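Local coordinates for protein transcriptional regulator, TetR family (Legionella pneumophila subsp. pneumophila str. Philadelphia 1, PDB 3ON4) that probably binds DNA through an N-terminal helix-turn-helix and regulates transcription as a dimeric member of the TetR family, at residues Y100-M106 with L167-R171; I23-N29 with M111-D115; L16-E20 with A60-H65; L155-I159 with F185-I190. The contacts are given in a common frame with arbitrary orientation. Residues are numbered along the deposited sequence.

Contact 1 (Y100-M106 with L167-R171); sequences YNSENKM and LLLAR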
loop_
_atom_site.group_PDB
_atom_site.type_symbol
_atom_site.label_atom_id
_atom_site.label_comp_id
_atom_site.label_asym_id
_atom_site.label_seq_id
_atom_site.Cartn_x
_atom_site.Cartn_y
_atom_site.Cartn_z
ATOM N N TYR A 100 10.076 -5.502 6.442
ATOM C CA TYR A 100 10.226 -4.801 7.700
ATOM C C TYR A 100 11.551 -5.062 8.410
ATOM O O TYR A 100 12.144 -4.141 8.961
ATOM C CB TYR A 100 9.059 -5.169 8.604
ATOM C CG TYR A 100 9.031 -4.474 9.914
ATOM C CD1 TYR A 100 9.604 -5.058 11.045
ATOM C CD2 TYR A 100 8.390 -3.258 10.055
ATOM C CE1 TYR A 100 9.566 -4.432 12.273
ATOM C CE2 TYR A 100 8.344 -2.608 11.296
ATOM C CZ TYR A 100 8.923 -3.214 12.397
ATOM O OH TYR A 100 8.895 -2.599 13.628
ATOM N N ASN A 101 12.025 -6.300 8.407
ATOM C CA ASN A 101 13.269 -6.622 9.093
ATOM C C ASN A 101 14.514 -6.078 8.356
ATOM O O ASN A 101 15.553 -5.904 8.961
ATOM C CB ASN A 101 13.438 -8.126 9.254
ATOM C CG ASN A 101 12.390 -8.768 10.151
ATOM O OD1 ASN A 101 11.657 -8.088 10.891
ATOM N ND2 ASN A 101 12.349 -10.107 10.121
ATOM N N SER A 102 14.400 -5.838 7.055
ATOM C CA SER A 102 15.536 -5.374 6.249
ATOM C C SER A 102 15.446 -3.858 6.077
ATOM O O SER A 102 14.836 -3.349 5.130
ATOM C CB SER A 102 15.547 -6.073 4.887
ATOM O OG SER A 102 16.640 -5.637 4.090
ATOM N N GLU A 103 16.000 -3.129 7.044
ATOM C CA GLU A 103 16.030 -1.670 6.998
ATOM C C GLU A 103 14.661 -1.035 6.721
ATOM O O GLU A 103 14.554 -0.087 5.948
ATOM C CB GLU A 103 17.089 -1.195 5.989
ATOM C CG GLU A 103 18.503 -1.719 6.341
ATOM C CD GLU A 103 19.614 -1.278 5.376
ATOM O OE1 GLU A 103 19.325 -0.638 4.345
ATOM O OE2 GLU A 103 20.784 -1.585 5.666
ATOM N N ASN A 104 13.633 -1.585 7.362
ATOM C CA ASN A 104 12.275 -1.027 7.370
ATOM C C ASN A 104 11.688 -0.887 5.960
ATOM O O ASN A 104 10.914 0.034 5.699
ATOM C CB ASN A 104 12.278 0.336 8.064
ATOM C CG ASN A 104 10.897 0.782 8.482
ATOM O OD1 ASN A 104 10.122 0.002 9.052
ATOM N ND2 ASN A 104 10.579 2.031 8.213
ATOM N N LYS A 105 12.037 -1.827 5.079
ATOM C CA LYS A 105 11.536 -1.851 3.724
ATOM C C LYS A 105 10.069 -2.236 3.591
ATOM O O LYS A 105 9.510 -2.964 4.421
ATOM C CB LYS A 105 12.369 -2.783 2.852
ATOM C CG LYS A 105 13.718 -2.196 2.441
ATOM C CD LYS A 105 14.658 -3.274 1.966
ATOM C CE LYS A 105 16.105 -2.829 1.964
ATOM N NZ LYS A 105 16.998 -3.996 1.743
HETATM N N MSE A 106 9.455 -1.730 2.525
HETATM C CA MSE A 106 8.133 -2.180 2.118
HETATM C C MSE A 106 8.298 -3.335 1.133
HETATM O O MSE A 106 9.358 -3.501 0.511
HETATM C CB MSE A 106 7.395 -1.005 1.454
HETATM C CG MSE A 106 5.993 -1.273 0.939
HETATM SE SE MSE A 106 4.803 -1.976 2.303
HETATM C CE MSE A 106 3.276 -2.349 1.180
ATOM N N LEU A 167 2.158 -4.131 6.508
ATOM C CA LEU A 167 3.537 -3.646 6.266
ATOM C C LEU A 167 3.543 -2.163 6.002
ATOM O O LEU A 167 4.385 -1.449 6.504
ATOM C CB LEU A 167 4.196 -4.377 5.085
ATOM C CG LEU A 167 4.654 -5.800 5.298
ATOM C CD1 LEU A 167 5.113 -6.446 3.976
ATOM C CD2 LEU A 167 5.792 -5.823 6.335
ATOM N N LEU A 168 2.584 -1.696 5.218
ATOM C CA LEU A 168 2.478 -0.286 4.854
ATOM C C LEU A 168 2.405 0.596 6.099
ATOM O O LEU A 168 3.113 1.610 6.219
ATOM C CB LEU A 168 1.217 -0.098 4.008
ATOM C CG LEU A 168 0.998 1.198 3.264
ATOM C CD1 LEU A 168 2.025 1.370 2.106
ATOM C CD2 LEU A 168 -0.441 1.205 2.696
ATOM N N LEU A 169 1.564 0.194 7.054
ATOM C CA LEU A 169 1.351 0.995 8.236
ATOM C C LEU A 169 2.417 0.743 9.312
ATOM O O LEU A 169 2.784 1.686 10.021
ATOM C CB LEU A 169 -0.066 0.778 8.798
ATOM C CG LEU A 169 -1.159 1.118 7.784
ATOM C CD1 LEU A 169 -2.528 0.877 8.370
ATOM C CD2 LEU A 169 -1.010 2.565 7.317
ATOM N N ALA A 170 2.885 -0.500 9.467
ATOM C CA ALA A 170 3.903 -0.792 10.488
ATOM C C ALA A 170 5.144 0.049 10.296
ATOM O O ALA A 170 5.723 0.531 11.260
ATOM C CB ALA A 170 4.285 -2.293 10.522
ATOM N N ARG A 171 5.550 0.245 9.043
ATOM C CA ARG A 171 6.847 0.855 8.790
ATOM C C ARG A 171 6.827 2.370 8.962
ATOM O O ARG A 171 7.862 2.989 8.976
ATOM C CB ARG A 171 7.403 0.426 7.425
ATOM C CG ARG A 171 6.616 0.856 6.255
ATOM C CD ARG A 171 7.169 0.169 4.980
ATOM N NE ARG A 171 8.454 0.715 4.544
ATOM C CZ ARG A 171 8.634 1.789 3.770
ATOM N NH1 ARG A 171 7.607 2.519 3.318
ATOM N NH2 ARG A 171 9.861 2.151 3.459
HETATM O O HOH W 1 12.630 1.932 4.312
#

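Contact 2 (I23-N29 with M111-D115); sequences IQKDGYN and MFASD. With NA (sodium ion), chain I.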
loop_
_atom_site.group_PDB
_atom_site.type_symbol
_atom_site.label_atom_id
_atom_site.label_comp_id
_atom_site.label_asym_id
_atom_site.label_seq_id
_atom_site.Cartn_x
_atom_site.Cartn_y
_atom_site.Cartn_z
ATOM N N ILE A 23 13.892 0.935 -4.272
ATOM C CA ILE A 23 12.467 0.882 -4.608
ATOM C C ILE A 23 11.675 0.488 -3.363
ATOM O O ILE A 23 10.660 1.144 -3.024
ATOM C CB ILE A 23 12.169 -0.060 -5.798
ATOM C CG1 ILE A 23 12.771 0.530 -7.090
ATOM C CG2 ILE A 23 10.642 -0.270 -5.929
ATOM C CD1 ILE A 23 12.835 -0.496 -8.272
ATOM N N GLN A 24 12.155 -0.525 -2.653
ATOM C CA GLN A 24 11.518 -0.960 -1.416
ATOM C C GLN A 24 11.501 0.089 -0.311
ATOM O O GLN A 24 10.645 0.027 0.564
ATOM C CB GLN A 24 12.144 -2.238 -0.874
ATOM C CG GLN A 24 11.878 -3.466 -1.726
ATOM C CD GLN A 24 12.366 -4.705 -1.050
ATOM O OE1 GLN A 24 13.499 -5.123 -1.256
ATOM N NE2 GLN A 24 11.527 -5.282 -0.187
ATOM N N LYS A 25 12.471 1.008 -0.308
ATOM C CA LYS A 25 12.540 2.031 0.737
ATOM C C LYS A 25 11.694 3.248 0.341
ATOM O O LYS A 25 10.878 3.740 1.124
ATOM C CB LYS A 25 13.988 2.476 0.983
ATOM C CG LYS A 25 14.854 1.413 1.672
ATOM C CD LYS A 25 16.299 1.827 1.759
ATOM C CE LYS A 25 17.127 0.774 2.462
ATOM N NZ LYS A 25 18.519 1.247 2.721
ATOM N N ASP A 26 11.882 3.705 -0.893
ATOM C CA ASP A 26 11.409 5.041 -1.310
ATOM C C ASP A 26 10.414 5.047 -2.440
ATOM O O ASP A 26 9.660 6.029 -2.589
ATOM C CB ASP A 26 12.588 5.900 -1.769
ATOM C CG ASP A 26 13.589 6.174 -0.668
ATOM O OD1 ASP A 26 13.253 6.112 0.540
ATOM O OD2 ASP A 26 14.751 6.462 -1.027
ATOM N N GLY A 27 10.423 3.996 -3.257
ATOM C CA GLY A 27 9.489 3.874 -4.373
ATOM C C GLY A 27 10.151 4.198 -5.695
ATOM O O GLY A 27 11.101 4.965 -5.737
ATOM N N TYR A 28 9.627 3.609 -6.769
ATOM C CA TYR A 28 10.186 3.723 -8.120
ATOM C C TYR A 28 10.341 5.148 -8.617
ATOM O O TYR A 28 11.288 5.439 -9.298
ATOM C CB TYR A 28 9.283 2.961 -9.085
ATOM C CG TYR A 28 9.740 2.913 -10.531
ATOM C CD1 TYR A 28 10.734 2.025 -10.946
ATOM C CD2 TYR A 28 9.177 3.737 -11.487
ATOM C CE1 TYR A 28 11.147 1.968 -12.271
ATOM C CE2 TYR A 28 9.590 3.686 -12.812
ATOM C CZ TYR A 28 10.580 2.787 -13.193
ATOM O OH TYR A 28 10.969 2.745 -14.509
ATOM N N ASN A 29 9.391 6.024 -8.310
ATOM C CA ASN A 29 9.442 7.422 -8.753
ATOM C C ASN A 29 10.294 8.335 -7.836
ATOM O O ASN A 29 10.315 9.561 -7.994
ATOM C CB ASN A 29 8.025 7.985 -8.884
ATOM C CG ASN A 29 7.228 7.296 -9.983
ATOM O OD1 ASN A 29 7.754 7.049 -11.079
ATOM N ND2 ASN A 29 5.957 6.995 -9.704
HETATM N N MSE A 111 5.008 -1.671 -3.273
HETATM C CA MSE A 111 5.493 -0.395 -3.772
HETATM C C MSE A 111 5.066 -0.157 -5.213
HETATM O O MSE A 111 4.521 0.932 -5.567
HETATM C CB MSE A 111 7.004 -0.312 -3.627
HETATM C CG MSE A 111 7.451 -0.091 -2.189
HETATM SE SE MSE A 111 6.724 1.537 -1.413
HETATM C CE MSE A 111 8.412 2.259 -0.692
ATOM N N PHE A 112 5.285 -1.152 -6.065
ATOM C CA PHE A 112 4.840 -1.010 -7.470
ATOM C C PHE A 112 3.320 -0.914 -7.588
ATOM O O PHE A 112 2.811 -0.144 -8.402
ATOM C CB PHE A 112 5.399 -2.116 -8.323
ATOM C CG PHE A 112 6.808 -1.908 -8.736
ATOM C CD1 PHE A 112 7.144 -0.871 -9.599
ATOM C CD2 PHE A 112 7.818 -2.773 -8.315
ATOM C CE1 PHE A 112 8.455 -0.699 -10.006
ATOM C CE2 PHE A 112 9.106 -2.573 -8.715
ATOM C CZ PHE A 112 9.411 -1.544 -9.586
ATOM N N ALA A 113 2.581 -1.653 -6.760
ATOM C CA ALA A 113 1.124 -1.503 -6.722
ATOM C C ALA A 113 0.695 -0.075 -6.410
ATOM O O ALA A 113 -0.227 0.428 -7.036
ATOM C CB ALA A 113 0.479 -2.473 -5.731
ATOM N N SER A 114 1.337 0.568 -5.437
ATOM C CA SER A 114 0.994 1.953 -5.099
ATOM C C SER A 114 1.258 2.918 -6.283
ATOM O O SER A 114 0.478 3.855 -6.521
ATOM C CB SER A 114 1.733 2.423 -3.834
ATOM O OG SER A 114 3.115 2.706 -4.076
ATOM N N ASP A 115 2.345 2.674 -7.013
ATOM C CA ASP A 115 2.772 3.537 -8.110
ATOM C C ASP A 115 2.145 3.161 -9.459
ATOM O O ASP A 115 2.422 3.817 -10.467
ATOM C CB ASP A 115 4.300 3.451 -8.257
ATOM C CG ASP A 115 5.036 3.913 -7.017
ATOM O OD1 ASP A 115 4.529 4.819 -6.323
ATOM O OD2 ASP A 115 6.108 3.350 -6.728
HETATM NA NA NA I . 4.014 5.005 -3.909
HETATM O O HOH W 2 7.678 1.347 -6.678
HETATM O O HOH W 3 4.101 7.204 -7.543
HETATM O O HOH W 4 6.100 3.854 -3.786
HETATM O O HOH W 5 2.308 6.496 -4.440
#

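Contact 3 (L16-E20 with A60-H65); sequences LAVAE and AVISWH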
loop_
_atom_site.group_PDB
_atom_site.type_symbol
_atom_site.label_atom_id
_atom_site.label_comp_id
_atom_site.label_asym_id
_atom_site.label_seq_id
_atom_site.Cartn_x
_atom_site.Cartn_y
_atom_site.Cartn_z
ATOM N N LEU A 16 21.003 -4.357 -9.715
ATOM C CA LEU A 16 19.704 -4.908 -9.375
ATOM C C LEU A 16 19.472 -4.891 -7.850
ATOM O O LEU A 16 18.403 -4.482 -7.386
ATOM C CB LEU A 16 19.553 -6.323 -9.919
ATOM C CG LEU A 16 19.365 -6.409 -11.438
ATOM C CD1 LEU A 16 19.627 -7.854 -11.926
ATOM C CD2 LEU A 16 17.973 -5.908 -11.829
ATOM N N ALA A 17 20.485 -5.295 -7.094
ATOM C CA ALA A 17 20.321 -5.395 -5.629
ATOM C C ALA A 17 20.083 -4.027 -4.964
ATOM O O ALA A 17 19.213 -3.898 -4.069
ATOM C CB ALA A 17 21.510 -6.139 -4.996
ATOM N N VAL A 18 20.816 -3.004 -5.399
ATOM C CA VAL A 18 20.618 -1.660 -4.817
ATOM C C VAL A 18 19.315 -1.050 -5.325
ATOM O O VAL A 18 18.598 -0.417 -4.559
ATOM C CB VAL A 18 21.781 -0.678 -5.096
ATOM C CG1 VAL A 18 21.686 0.542 -4.126
ATOM C CG2 VAL A 18 23.090 -1.357 -4.944
ATOM N N ALA A 19 18.966 -1.284 -6.597
ATOM C CA ALA A 19 17.712 -0.753 -7.142
ATOM C C ALA A 19 16.524 -1.319 -6.373
ATOM O O ALA A 19 15.582 -0.590 -5.981
ATOM C CB ALA A 19 17.591 -1.056 -8.664
ATOM N N GLU A 20 16.583 -2.624 -6.135
ATOM C CA GLU A 20 15.575 -3.310 -5.354
ATOM C C GLU A 20 15.403 -2.647 -3.972
ATOM O O GLU A 20 14.286 -2.387 -3.535
ATOM C CB GLU A 20 15.956 -4.780 -5.201
ATOM C CG GLU A 20 14.919 -5.632 -4.479
ATOM C CD GLU A 20 15.416 -7.060 -4.190
ATOM O OE1 GLU A 20 16.475 -7.235 -3.536
ATOM O OE2 GLU A 20 14.722 -8.010 -4.595
ATOM N N ALA A 60 13.316 -5.660 -14.879
ATOM C CA ALA A 60 14.312 -6.630 -14.457
ATOM C C ALA A 60 14.329 -6.824 -12.916
ATOM O O ALA A 60 14.448 -7.953 -12.434
ATOM C CB ALA A 60 15.721 -6.222 -14.996
ATOM N N VAL A 61 14.169 -5.741 -12.153
ATOM C CA VAL A 61 14.127 -5.822 -10.693
ATOM C C VAL A 61 12.912 -6.654 -10.241
ATOM O O VAL A 61 13.040 -7.550 -9.410
ATOM C CB VAL A 61 14.052 -4.416 -10.037
ATOM C CG1 VAL A 61 13.727 -4.534 -8.530
ATOM C CG2 VAL A 61 15.370 -3.668 -10.256
ATOM N N ILE A 62 11.742 -6.387 -10.808
ATOM C CA ILE A 62 10.545 -7.112 -10.358
ATOM C C ILE A 62 10.660 -8.577 -10.773
ATOM O O ILE A 62 10.335 -9.461 -9.996
ATOM C CB ILE A 62 9.227 -6.549 -10.877
ATOM C CG1 ILE A 62 9.052 -5.096 -10.493
ATOM C CG2 ILE A 62 8.042 -7.366 -10.277
ATOM C CD1 ILE A 62 8.012 -4.339 -11.364
ATOM N N SER A 63 11.143 -8.829 -11.988
ATOM C CA SER A 63 11.295 -10.191 -12.468
ATOM C C SER A 63 12.246 -11.025 -11.573
ATOM O O SER A 63 11.924 -12.160 -11.193
ATOM C CB SER A 63 11.752 -10.189 -13.937
ATOM O OG SER A 63 11.866 -11.505 -14.442
ATOM N N TRP A 64 13.407 -10.442 -11.240
ATOM C CA TRP A 64 14.364 -11.053 -10.333
ATOM C C TRP A 64 13.764 -11.330 -8.945
ATOM O O TRP A 64 13.887 -12.447 -8.388
ATOM C CB TRP A 64 15.530 -10.099 -10.180
ATOM C CG TRP A 64 16.628 -10.548 -9.312
ATOM C CD1 TRP A 64 17.268 -11.755 -9.344
ATOM C CD2 TRP A 64 17.277 -9.769 -8.304
ATOM N NE1 TRP A 64 18.262 -11.786 -8.388
ATOM C CE2 TRP A 64 18.295 -10.571 -7.746
ATOM C CE3 TRP A 64 17.087 -8.465 -7.805
ATOM C CZ2 TRP A 64 19.127 -10.114 -6.711
ATOM C CZ3 TRP A 64 17.906 -8.020 -6.783
ATOM C CH2 TRP A 64 18.915 -8.836 -6.250
ATOM N N HIS A 65 13.091 -10.318 -8.398
ATOM C CA HIS A 65 12.496 -10.431 -7.075
ATOM C C HIS A 65 11.442 -11.527 -7.048
ATOM O O HIS A 65 11.375 -12.286 -6.083
ATOM C CB HIS A 65 11.844 -9.104 -6.671
ATOM C CG HIS A 65 11.334 -9.062 -5.259
ATOM N ND1 HIS A 65 12.141 -8.759 -4.187
ATOM C CD2 HIS A 65 10.081 -9.191 -4.756
ATOM C CE1 HIS A 65 11.418 -8.747 -3.079
ATOM N NE2 HIS A 65 10.161 -8.995 -3.398
#

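Contact 4 (L155-I159 with F185-I190); sequences LAKQI and FIDQTI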
loop_
_atom_site.group_PDB
_atom_site.type_symbol
_atom_site.label_atom_id
_atom_site.label_comp_id
_atom_site.label_asym_id
_atom_site.label_seq_id
_atom_site.Cartn_x
_atom_site.Cartn_y
_atom_site.Cartn_z
ATOM N N LEU A 155 -9.672 -16.379 0.996
ATOM C CA LEU A 155 -8.749 -16.265 2.132
ATOM C C LEU A 155 -7.342 -15.882 1.660
ATOM O O LEU A 155 -6.649 -15.099 2.323
ATOM C CB LEU A 155 -8.707 -17.575 2.933
ATOM C CG LEU A 155 -7.931 -17.613 4.255
ATOM C CD1 LEU A 155 -8.256 -16.433 5.143
ATOM C CD2 LEU A 155 -8.214 -18.948 5.027
ATOM N N ALA A 156 -6.911 -16.449 0.533
ATOM C CA ALA A 156 -5.617 -16.080 -0.028
ATOM C C ALA A 156 -5.587 -14.554 -0.259
ATOM O O ALA A 156 -4.624 -13.892 0.070
ATOM C CB ALA A 156 -5.355 -16.850 -1.342
ATOM N N LYS A 157 -6.660 -14.007 -0.818
ATOM C CA LYS A 157 -6.724 -12.563 -1.079
ATOM C C LYS A 157 -6.808 -11.715 0.193
ATOM O O LYS A 157 -6.236 -10.636 0.229
ATOM C CB LYS A 157 -7.855 -12.239 -2.057
ATOM C CG LYS A 157 -7.551 -12.819 -3.465
ATOM C CD LYS A 157 -8.633 -12.593 -4.460
ATOM C CE LYS A 157 -8.205 -13.154 -5.821
ATOM N NZ LYS A 157 -9.309 -13.289 -6.800
ATOM N N GLN A 158 -7.477 -12.206 1.240
ATOM C CA GLN A 158 -7.499 -11.487 2.513
ATOM C C GLN A 158 -6.109 -11.446 3.129
ATOM O O GLN A 158 -5.649 -10.415 3.663
ATOM C CB GLN A 158 -8.476 -12.138 3.501
ATOM C CG GLN A 158 -9.934 -11.841 3.257
ATOM C CD GLN A 158 -10.800 -12.589 4.260
ATOM O OE1 GLN A 158 -10.574 -13.772 4.493
ATOM N NE2 GLN A 158 -11.764 -11.906 4.869
ATOM N N ILE A 159 -5.420 -12.583 3.048
ATOM C CA ILE A 159 -4.129 -12.693 3.655
ATOM C C ILE A 159 -3.157 -11.723 2.994
ATOM O O ILE A 159 -2.466 -10.991 3.696
ATOM C CB ILE A 159 -3.553 -14.119 3.584
ATOM C CG1 ILE A 159 -4.302 -15.053 4.535
ATOM C CG2 ILE A 159 -2.054 -14.120 3.970
ATOM C CD1 ILE A 159 -3.994 -16.528 4.253
ATOM N N PHE A 185 -4.556 -12.766 12.607
ATOM C CA PHE A 185 -5.570 -13.158 11.629
ATOM C C PHE A 185 -5.307 -14.575 11.104
ATOM O O PHE A 185 -6.225 -15.399 10.996
ATOM C CB PHE A 185 -5.623 -12.173 10.460
ATOM C CG PHE A 185 -6.521 -12.617 9.324
ATOM C CD1 PHE A 185 -7.875 -12.354 9.353
ATOM C CD2 PHE A 185 -5.998 -13.274 8.218
ATOM C CE1 PHE A 185 -8.711 -12.762 8.313
ATOM C CE2 PHE A 185 -6.815 -13.657 7.166
ATOM C CZ PHE A 185 -8.178 -13.406 7.219
ATOM N N ILE A 186 -4.053 -14.850 10.792
ATOM C CA ILE A 186 -3.652 -16.163 10.270
ATOM C C ILE A 186 -3.982 -17.252 11.310
ATOM O O ILE A 186 -4.667 -18.248 11.008
ATOM C CB ILE A 186 -2.139 -16.175 9.889
ATOM C CG1 ILE A 186 -1.861 -15.260 8.695
ATOM C CG2 ILE A 186 -1.658 -17.587 9.579
ATOM C CD1 ILE A 186 -0.347 -14.937 8.446
ATOM N N ASP A 187 -3.513 -17.023 12.535
ATOM C CA ASP A 187 -3.641 -17.978 13.621
ATOM C C ASP A 187 -5.090 -18.229 13.990
ATOM O O ASP A 187 -5.438 -19.338 14.378
ATOM C CB ASP A 187 -2.898 -17.481 14.868
ATOM C CG ASP A 187 -1.393 -17.446 14.690
ATOM O OD1 ASP A 187 -0.894 -17.988 13.667
ATOM O OD2 ASP A 187 -0.707 -16.886 15.590
ATOM N N GLN A 188 -5.926 -17.195 13.921
ATOM C CA GLN A 188 -7.327 -17.344 14.326
ATOM C C GLN A 188 -8.224 -17.871 13.198
ATOM O O GLN A 188 -9.262 -18.478 13.472
ATOM C CB GLN A 188 -7.885 -16.040 14.912
ATOM C CG GLN A 188 -7.159 -15.548 16.189
ATOM C CD GLN A 188 -7.195 -16.553 17.336
ATOM O OE1 GLN A 188 -8.268 -16.966 17.783
ATOM N NE2 GLN A 188 -6.019 -16.950 17.822
ATOM N N THR A 189 -7.811 -17.674 11.949
ATOM C CA THR A 189 -8.661 -17.998 10.797
ATOM C C THR A 189 -8.363 -19.369 10.194
ATOM O O THR A 189 -9.295 -20.062 9.786
ATOM C CB THR A 189 -8.574 -16.918 9.684
ATOM O OG1 THR A 189 -8.786 -15.625 10.262
ATOM C CG2 THR A 189 -9.642 -17.155 8.592
ATOM N N ILE A 190 -7.090 -19.766 10.159
ATOM C CA ILE A 190 -6.679 -21.037 9.529
ATOM C C ILE A 190 -6.680 -22.222 10.497
ATOM O O ILE A 190 -6.237 -22.090 11.632
ATOM C CB ILE A 190 -5.266 -20.935 8.920
ATOM C CG1 ILE A 190 -5.249 -19.944 7.764
ATOM C CG2 ILE A 190 -4.776 -22.309 8.432
ATOM C CD1 ILE A 190 -3.870 -19.664 7.264
#

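Contact 1 (Y100-M106 with L167-R171)
Selenomethionine Met106 forms the apolar centre at which this loop meets a helix. Its SE atom lies 3.7 Å from Leu167 CB, and its CE reaches Leu168 CD1 at 4.0 Å, so the side chain lies against helix 149-173. Tyr100 enlarges the patch: its CB is 4.0 Å from Leu167 CD2, while its CE2 packs 4.1 Å from Ala170 CB. Further out the contact turns polar around Arg171, whose guanidinium has Met106 CB over one face and the carbonyl of Asn104 at its edge. Arg171 NE donates to Asn104 O at 2.8 Å, and Arg171 NH2 adds a weak bond of 3.3 Å to Asn104 O. The exchange is reciprocal, for Asn104 ND2 gives an almost linear hydrogen bond of 3.0 Å to Arg171 O. Glu103 and Asn104 both have positive phi, which helps the chain turn so that Asn104 offers its backbone carbonyl and its side-chain amide to one residue. Water 1 joins Glu103 O to Arg171 NH2, which also bonds to Lys25 O on helix 11-26. With neutral carbonyls and water as its partners here, Arg171 acts as a multiple donor, and side-chain-to-backbone bonds alone, none backbone-to-backbone, hydrogen-bond the loop to the helix.

Contact 2 (I23-N29 with M111-D115)
Met111, a selenomethionine, has the most surface covered here. Its CE methyl sits at the end of helix 11-26, 3.4 Å from each of the carbonyl oxygens Ile23 O, Gln24 O and Lys25 O, and 3.7 Å from Gly27 N. Gly27, just after the helix, has positive phi, where a CB would collide with the preceding carbonyl. Phe112, next in burial, takes Ile23 CD1 at 3.8 Å from its CZ and Tyr28 CD1 at 3.7 Å from its CE1; the two aromatic rings meet obliquely, their planes at 47°. The segments thereby join helix 11-26 of the TetR-type N-terminal region to helix 108-115 of the C-terminal region, a junction that, as in relatives, probably links DNA-binding and usually ligand-binding parts. Asp115, the third large contributor, works through water. Water 2 accepts from Tyr28 N at 3.0 Å and donates to Asp115 OD2 at 2.5 Å, while water 3 accepts from Asn29 ND2 at 2.9 Å and donates to Asp115 OD1 at 2.7 Å. Asn29 ND2 also hydrogen-bonds to Ser118 OG. Asp115 OD1 and Ser114 OG each bind the sodium ion at 2.5 Å, shared with Ser114 and Asp115 of the second subunit.

Contact 3 (L16-E20 with A60-H65)
Apolar contacts between two nearly perpendicular helices come first: the short axes cross at -94° and approach to 9.8 Å. Leu16 points into the angle between them, its CD2 lying 3.9 Å from Ala60 CB and 3.8 Å from Val61 CG2. One turn on, Ala19 CB meets the same Val61 CG2 at 3.8 Å, and Val61 CG1 comes within 4.0 Å of Glu20 CB, so Val61 fits among Leu16, Ala19 and Glu20. The aromatic contribution belongs to Trp64. Leu16 CB stands over the face of its six-membered ring in a CH-pi contact, 4.2 Å from the centroid, and Ala17 CB packs 3.9 Å from Trp64 CH2. Polar chemistry is concentrated in one bond, in which His65 ND1 donates to Glu20 OE2 at 2.7 Å and 167°, the carboxylate lying at the edge of the imidazole. The carboxylate has a second partner, since Glu20 OE1 forms a salt bridge with Lys68, whose amine also engages Trp64 in a cation-pi contact. Such crossing of helix 11-26 with the long helix 54-77, beside a helix-turn-helix predicted for residues 32-51, is typical of TetR-family regulators, whose DNA-binding domain is linked to the remainder of the subunit by the latter helix.

Contact 4 (L155-I159 with F185-I190)
Phe185 is the principal bump on its helix, and its ring fills the hollow bounded by Leu155, Gln158 and Ile159, one turn of helix 149-173. Leu155 CD1 comes to 3.7 Å from Phe185 CZ, and Ile159 CG1 lies 3.9 Å from Phe185 CE2, at the edge of the ring. Gln158 OE1 also approaches that edge, 3.6 Å from Phe185 CZ, while its amide NE2 bonds to Gly181 O of the second subunit. In return, Leu155 supplies a knob of its own: Leu155 CD1 lies 3.8 Å from Thr189 CG2, beside the Phe185 ring, and Leu155 CD2 reaches Ile190 CG1 at 4.2 Å. Thr189 OG1 bonds within its own helix to Phe185 O, 2.7 Å away. Ile190, where the chain leaves the helix, turns its side chain back so that its CD1 lies 4.3 Å from Ile159 CD1. The helices run close to antiparallel, at 155°, with their short axes 11.7 Å apart. In TetR-family proteins the last two helices commonly form much of the dimer interface, and here Phe185 and Gln158 pack on Gln158 and Phe185 of the second subunit respectively. This pairing relies mainly on the fit of apolar side chains, with the Gln158 amide at the ring edge.

The four contacts illustrate how an all-helical regulator is tied together from one end to the other. Contact 3 lies about 29 Å, centre to centre, from contact 4, on the opposite side of the chain's centre, and closes before contacts 1 and 4 open. The segments of contact 2 alternate along the chain with those of contacts 1 and 3; contacts 1 and 4 also cross. Contacts 2 and 3, about 12 Å apart, share helix 11-26 and touch; contacts 1 and 2, about 13 Å apart, meet through the salt bridge Glu103-Lys25. Touching contacts thus run from 3 through 2 to 1, and helix 149-173 carries the connection to contact 4, about 20 Å on; contacts 1, 2 and 4 all touch the second subunit.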